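PDB 4EZI: Alpha/beta hydrolase from Legionella pneumophila subsp. pneumophila str. Philadelphia 1, which is of unknown function but has an alpha/beta-hydrolase fold and may act as a lipase on triacylglycerols. Local coordinates for residues 99-111 with 355-367. Numbering follows the deposited sequence. Where two conformers were deposited one is given.
Sequences YIYLAAYGNSAGY and HPFVLKEQVDFFK
Y105 enters the neighbouring helix as a knob into a hole, its ring lodged among L359, Q362, V363 and F366, and L359, in the conformer given, seats itself among I100, Y101, A104 and Y105. The Y105 ring is carried toward the other helix with CG anti to the carbonyl carbon (chi1 -73°). At its edge, CE1 lies 3.8 Å from F366 CD2, itself on the edge of its ring; V363 CG2 approaches obliquely. At the end of the ring, Y105 OH gives a weak hydrogen bond of 3.0 Å to Q362 OE1, with ring and amide planes 43° apart. L359 CD2, in that same conformer, lies 3.9 Å from I100 CG1, the two side chains sliding past each other in opposite directions. Such interlocking suits two helices running nearly parallel, their axes 10.4 Å apart and crossing at -21°. In this alpha/beta-hydrolase fold they pack side by side on one side of the central sheet, where A166 of strand 162-168 and I77 of strand 74-80 touch both Y105 and F366. Polar links close each end of the seam. At the N-terminal end, Y101 OH and H355 NE2 share a short hydrogen bond of 2.6 Å, the two rings meeting rim to rim; I100 CG2 covers one face of the Y101 ring, and Y79 stacks with that ring. At the other end, K367 NZ donates to A109 O over 2.9 Å, in the carbonyl plane and on a lone pair. E370 fixes this amine by a salt bridge and is also hydrogen-bonded to Y111 OH, which lies 3.5 Å from K367 CE. Farther out, the Q362 amide is oriented by NE2 hydrogen bonds to the backbone oxygens of A195 and G167, the latter within a probable nucleophile elbow.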
loop_
_atom_site.group_PDB
_atom_site.type_symbol
_atom_site.label_atom_id
_atom_site.label_comp_id
_atom_site.label_asym_id
_atom_site.label_seq_id
_atom_site.Cartn_x
_atom_site.Cartn_y
_atom_site.Cartn_z
ATOM N N TYR A 99 7.592 1.770 12.902
ATOM C CA TYR A 99 8.073 0.742 13.789
ATOM C C TYR A 99 7.089 -0.422 13.907
ATOM O O TYR A 99 7.510 -1.574 14.023
ATOM C CB TYR A 99 8.340 1.282 15.190
ATOM C CG TYR A 99 9.593 2.122 15.382
ATOM C CD1 TYR A 99 10.407 2.518 14.321
ATOM C CD2 TYR A 99 9.949 2.535 16.647
ATOM C CE1 TYR A 99 11.548 3.248 14.560
ATOM C CE2 TYR A 99 11.082 3.255 16.886
ATOM C CZ TYR A 99 11.873 3.615 15.835
ATOM O OH TYR A 99 13.041 4.325 16.072
ATOM N N ILE A 100 5.791 -0.133 13.940
ATOM C CA ILE A 100 4.828 -1.187 14.180
ATOM C C ILE A 100 4.888 -2.287 13.115
ATOM O O ILE A 100 4.659 -3.458 13.431
ATOM C CB ILE A 100 3.384 -0.604 14.298
ATOM C CG1 ILE A 100 2.442 -1.594 14.930
ATOM C CG2 ILE A 100 2.874 -0.061 12.971
ATOM C CD1 ILE A 100 2.759 -1.899 16.408
ATOM N N TYR A 101 5.183 -1.928 11.875
ATOM C CA TYR A 101 5.259 -2.906 10.788
ATOM C C TYR A 101 6.444 -3.826 10.973
ATOM O O TYR A 101 6.326 -5.043 10.855
ATOM C CB TYR A 101 5.275 -2.223 9.409
ATOM C CG TYR A 101 4.186 -1.200 9.310
ATOM C CD1 TYR A 101 2.878 -1.589 9.181
ATOM C CD2 TYR A 101 4.455 0.151 9.430
ATOM C CE1 TYR A 101 1.814 -0.653 9.202
ATOM C CE2 TYR A 101 3.438 1.086 9.463
ATOM C CZ TYR A 101 2.126 0.688 9.343
ATOM O OH TYR A 101 1.136 1.641 9.387
ATOM N N LEU A 102 7.588 -3.257 11.324
ATOM C CA LEU A 102 8.770 -4.055 11.641
ATOM C C LEU A 102 8.549 -4.954 12.862
ATOM O O LEU A 102 8.893 -6.136 12.856
ATOM C CB LEU A 102 9.979 -3.165 11.902
ATOM C CG LEU A 102 10.450 -2.315 10.737
ATOM C CD1 LEU A 102 11.704 -1.577 11.169
ATOM C CD2 LEU A 102 10.734 -3.167 9.485
ATOM N N ALA A 103 7.933 -4.386 13.893
ATOM C CA ALA A 103 7.729 -5.100 15.134
ATOM C C ALA A 103 6.828 -6.313 14.932
ATOM O O ALA A 103 7.103 -7.404 15.428
ATOM C CB ALA A 103 7.191 -4.160 16.197
ATOM N N ALA A 104 5.724 -6.101 14.225
ATOM C CA ALA A 104 4.748 -7.165 14.037
ATOM C C ALA A 104 5.263 -8.250 13.091
ATOM O O ALA A 104 5.207 -9.431 13.404
ATOM C CB ALA A 104 3.421 -6.554 13.543
ATOM N N TYR A 105 5.734 -7.839 11.921
ATOM C CA TYR A 105 6.118 -8.788 10.885
ATOM C C TYR A 105 7.513 -9.361 11.041
ATOM O O TYR A 105 7.753 -10.494 10.609
ATOM C CB TYR A 105 5.994 -8.138 9.507
ATOM C CG TYR A 105 4.580 -7.935 9.029
ATOM C CD1 TYR A 105 3.773 -9.017 8.749
ATOM C CD2 TYR A 105 4.043 -6.658 8.824
ATOM C CE1 TYR A 105 2.468 -8.856 8.297
ATOM C CE2 TYR A 105 2.739 -6.475 8.379
ATOM C CZ TYR A 105 1.956 -7.576 8.115
ATOM O OH TYR A 105 0.666 -7.450 7.624
ATOM N N GLY A 106 8.417 -8.560 11.588
ATOM C CA GLY A 106 9.817 -8.913 11.713
ATOM C C GLY A 106 10.162 -9.399 13.103
ATOM O O GLY A 106 10.454 -10.591 13.299
ATOM N N ASN A 107 10.134 -8.499 14.085
ATOM C CA ASN A 107 10.558 -8.895 15.430
ATOM C C ASN A 107 9.694 -9.979 16.031
ATOM O O ASN A 107 10.215 -10.827 16.751
ATOM C CB ASN A 107 10.636 -7.720 16.393
ATOM C CG ASN A 107 11.500 -6.598 15.890
ATOM O OD1 ASN A 107 11.046 -5.795 15.097
ATOM N ND2 ASN A 107 12.734 -6.510 16.390
ATOM N N SER A 108 8.389 -9.954 15.769
ATOM C CA SER A 108 7.479 -10.976 16.268
ATOM C C SER A 108 7.345 -12.132 15.279
ATOM O O SER A 108 7.737 -13.265 15.597
ATOM C CB SER A 108 6.100 -10.391 16.621
ATOM O OG SER A 108 5.231 -11.419 17.038
ATOM N N ALA A 109 6.805 -11.873 14.084
ATOM C CA ALA A 109 6.477 -13.000 13.195
ATOM C C ALA A 109 7.706 -13.681 12.620
ATOM O O ALA A 109 7.621 -14.824 12.192
ATOM C CB ALA A 109 5.518 -12.543 12.069
ATOM N N GLY A 110 8.841 -12.994 12.601
ATOM C CA GLY A 110 10.088 -13.561 12.105
ATOM C C GLY A 110 10.273 -13.579 10.595
ATOM O O GLY A 110 11.080 -14.339 10.092
ATOM N N TYR A 111 9.562 -12.706 9.883
ATOM C CA TYR A 111 9.671 -12.633 8.445
ATOM C C TYR A 111 10.675 -11.572 8.038
ATOM O O TYR A 111 10.823 -10.532 8.697
ATOM C CB TYR A 111 8.312 -12.302 7.806
ATOM C CG TYR A 111 7.159 -13.239 8.163
ATOM C CD1 TYR A 111 7.361 -14.592 8.397
ATOM C CD2 TYR A 111 5.872 -12.757 8.253
ATOM C CE1 TYR A 111 6.298 -15.437 8.698
ATOM C CE2 TYR A 111 4.817 -13.571 8.553
ATOM C CZ TYR A 111 5.024 -14.916 8.791
ATOM O OH TYR A 111 3.944 -15.727 9.086
ATOM N N HIS A 355 -6.758 0.260 12.135
ATOM C CA HIS A 355 -5.512 -0.178 11.526
ATOM C C HIS A 355 -4.767 -1.256 12.334
ATOM O O HIS A 355 -4.413 -2.288 11.764
ATOM C CB HIS A 355 -4.664 1.042 11.223
ATOM C CG HIS A 355 -3.352 0.737 10.585
ATOM N ND1 HIS A 355 -3.217 -0.102 9.502
ATOM C CD2 HIS A 355 -2.113 1.211 10.855
ATOM C CE1 HIS A 355 -1.951 -0.119 9.119
ATOM N NE2 HIS A 355 -1.258 0.666 9.927
ATOM N N PRO A 356 -4.531 -1.059 13.646
ATOM C CA PRO A 356 -3.774 -2.114 14.351
ATOM C C PRO A 356 -4.536 -3.439 14.459
ATOM O O PRO A 356 -3.917 -4.510 14.509
ATOM C CB PRO A 356 -3.489 -1.503 15.724
ATOM C CG PRO A 356 -4.482 -0.409 15.884
ATOM C CD PRO A 356 -4.764 0.113 14.499
ATOM N N PHE A 357 -5.869 -3.371 14.485
ATOM C CA PHE A 357 -6.691 -4.578 14.469
ATOM C C PHE A 357 -6.541 -5.319 13.145
ATOM O O PHE A 357 -6.425 -6.550 13.110
ATOM C CB PHE A 357 -8.168 -4.237 14.719
ATOM C CG PHE A 357 -8.448 -3.653 16.081
ATOM C CD1 PHE A 357 -8.266 -2.312 16.309
ATOM C CD2 PHE A 357 -8.893 -4.443 17.144
ATOM C CE1 PHE A 357 -8.484 -1.755 17.547
ATOM C CE2 PHE A 357 -9.117 -3.876 18.398
ATOM C CZ PHE A 357 -8.906 -2.543 18.593
ATOM N N VAL A 358 -6.542 -4.578 12.045
ATOM C CA VAL A 358 -6.332 -5.148 10.722
ATOM C C VAL A 358 -4.924 -5.747 10.612
ATOM O O VAL A 358 -4.778 -6.870 10.091
ATOM C CB VAL A 358 -6.618 -4.120 9.624
ATOM C CG1 VAL A 358 -6.155 -4.628 8.260
ATOM C CG2 VAL A 358 -8.114 -3.767 9.617
ATOM N N LEU A 359 -3.903 -5.034 11.095
ATOM C CA LEU A 359 -2.549 -5.594 11.069
ATOM C C LEU A 359 -2.484 -6.940 11.804
ATOM O O LEU A 359 -1.821 -7.877 11.352
ATOM C CB LEU A 359 -1.539 -4.565 11.603
ATOM C CG LEU A 359 -0.036 -4.900 11.650
ATOM C CD1 LEU A 359 0.489 -5.425 10.346
ATOM C CD2 LEU A 359 0.767 -3.670 12.094
ATOM N N LYS A 360 -3.137 -7.013 12.958
ATOM C CA LYS A 360 -3.146 -8.261 13.742
ATOM C C LYS A 360 -3.778 -9.398 12.941
ATOM O O LYS A 360 -3.248 -10.516 12.914
ATOM C CB LYS A 360 -3.882 -8.038 15.067
ATOM C CG LYS A 360 -3.960 -9.248 15.984
ATOM C CD LYS A 360 -2.642 -9.882 16.288
ATOM C CE LYS A 360 -2.730 -10.863 17.495
ATOM N NZ LYS A 360 -4.061 -11.546 17.593
ATOM N N GLU A 361 -4.878 -9.104 12.260
ATOM C CA GLU A 361 -5.506 -10.095 11.396
ATOM C C GLU A 361 -4.601 -10.545 10.272
ATOM O O GLU A 361 -4.601 -11.727 9.902
ATOM C CB GLU A 361 -6.825 -9.608 10.834
ATOM C CG GLU A 361 -7.908 -9.288 11.858
ATOM C CD GLU A 361 -8.373 -10.463 12.719
ATOM O OE1 GLU A 361 -8.293 -11.630 12.293
ATOM O OE2 GLU A 361 -8.864 -10.193 13.839
ATOM N N GLN A 362 -3.864 -9.611 9.678
ATOM C CA GLN A 362 -2.935 -9.966 8.601
ATOM C C GLN A 362 -1.875 -10.944 9.097
ATOM O O GLN A 362 -1.635 -11.971 8.471
ATOM C CB GLN A 362 -2.275 -8.701 8.017
ATOM C CG GLN A 362 -3.256 -7.817 7.279
ATOM C CD GLN A 362 -2.682 -6.450 6.941
ATOM O OE1 GLN A 362 -1.851 -5.907 7.663
ATOM N NE2 GLN A 362 -3.127 -5.875 5.830
ATOM N N VAL A 363 -1.242 -10.611 10.211
ATOM C CA VAL A 363 -0.222 -11.499 10.785
ATOM C C VAL A 363 -0.787 -12.896 11.070
ATOM O O VAL A 363 -0.186 -13.908 10.746
ATOM C CB VAL A 363 0.419 -10.917 12.093
ATOM C CG1 VAL A 363 1.396 -11.950 12.737
ATOM C CG2 VAL A 363 1.111 -9.587 11.820
ATOM N N ASP A 364 -1.973 -12.927 11.667
ATOM C CA ASP A 364 -2.600 -14.202 12.010
ATOM C C ASP A 364 -2.926 -15.031 10.763
ATOM O O ASP A 364 -2.782 -16.258 10.763
ATOM C CB ASP A 364 -3.847 -13.983 12.838
ATOM C CG ASP A 364 -3.559 -13.557 14.257
ATOM O OD1 ASP A 364 -2.431 -13.740 14.753
ATOM O OD2 ASP A 364 -4.513 -13.076 14.908
ATOM N N PHE A 365 -3.378 -14.373 9.705
ATOM C CA PHE A 365 -3.642 -15.043 8.443
ATOM C C PHE A 365 -2.372 -15.652 7.857
ATOM O O PHE A 365 -2.367 -16.813 7.436
ATOM C CB PHE A 365 -4.263 -14.055 7.466
ATOM C CG PHE A 365 -4.816 -14.658 6.208
ATOM C CD1 PHE A 365 -5.904 -15.514 6.243
ATOM C CD2 PHE A 365 -4.266 -14.348 4.977
ATOM C CE1 PHE A 365 -6.446 -16.026 5.070
ATOM C CE2 PHE A 365 -4.778 -14.867 3.808
ATOM C CZ PHE A 365 -5.888 -15.699 3.858
ATOM N N PHE A 366 -1.288 -14.897 7.870
ATOM C CA PHE A 366 -0.033 -15.400 7.350
ATOM C C PHE A 366 0.494 -16.569 8.168
ATOM O O PHE A 366 0.973 -17.568 7.617
ATOM C CB PHE A 366 1.008 -14.283 7.263
ATOM C CG PHE A 366 0.633 -13.195 6.286
ATOM C CD1 PHE A 366 -0.310 -13.421 5.278
ATOM C CD2 PHE A 366 1.189 -11.932 6.403
ATOM C CE1 PHE A 366 -0.641 -12.433 4.398
ATOM C CE2 PHE A 366 0.855 -10.923 5.498
ATOM C CZ PHE A 366 -0.061 -11.171 4.498
ATOM N N LYS A 367 0.343 -16.494 9.475
ATOM C CA LYS A 367 0.765 -17.602 10.335
ATOM C C LYS A 367 -0.003 -18.893 10.012
ATOM O O LYS A 367 0.577 -19.987 10.022
ATOM C CB LYS A 367 0.615 -17.226 11.799
ATOM C CG LYS A 367 1.671 -16.233 12.294
ATOM C CD LYS A 367 3.007 -16.936 12.523
ATOM C CE LYS A 367 4.155 -15.954 12.601
ATOM N NZ LYS A 367 5.467 -16.679 12.633
HETATM O O HOH W 1 7.355 -16.074 15.221
#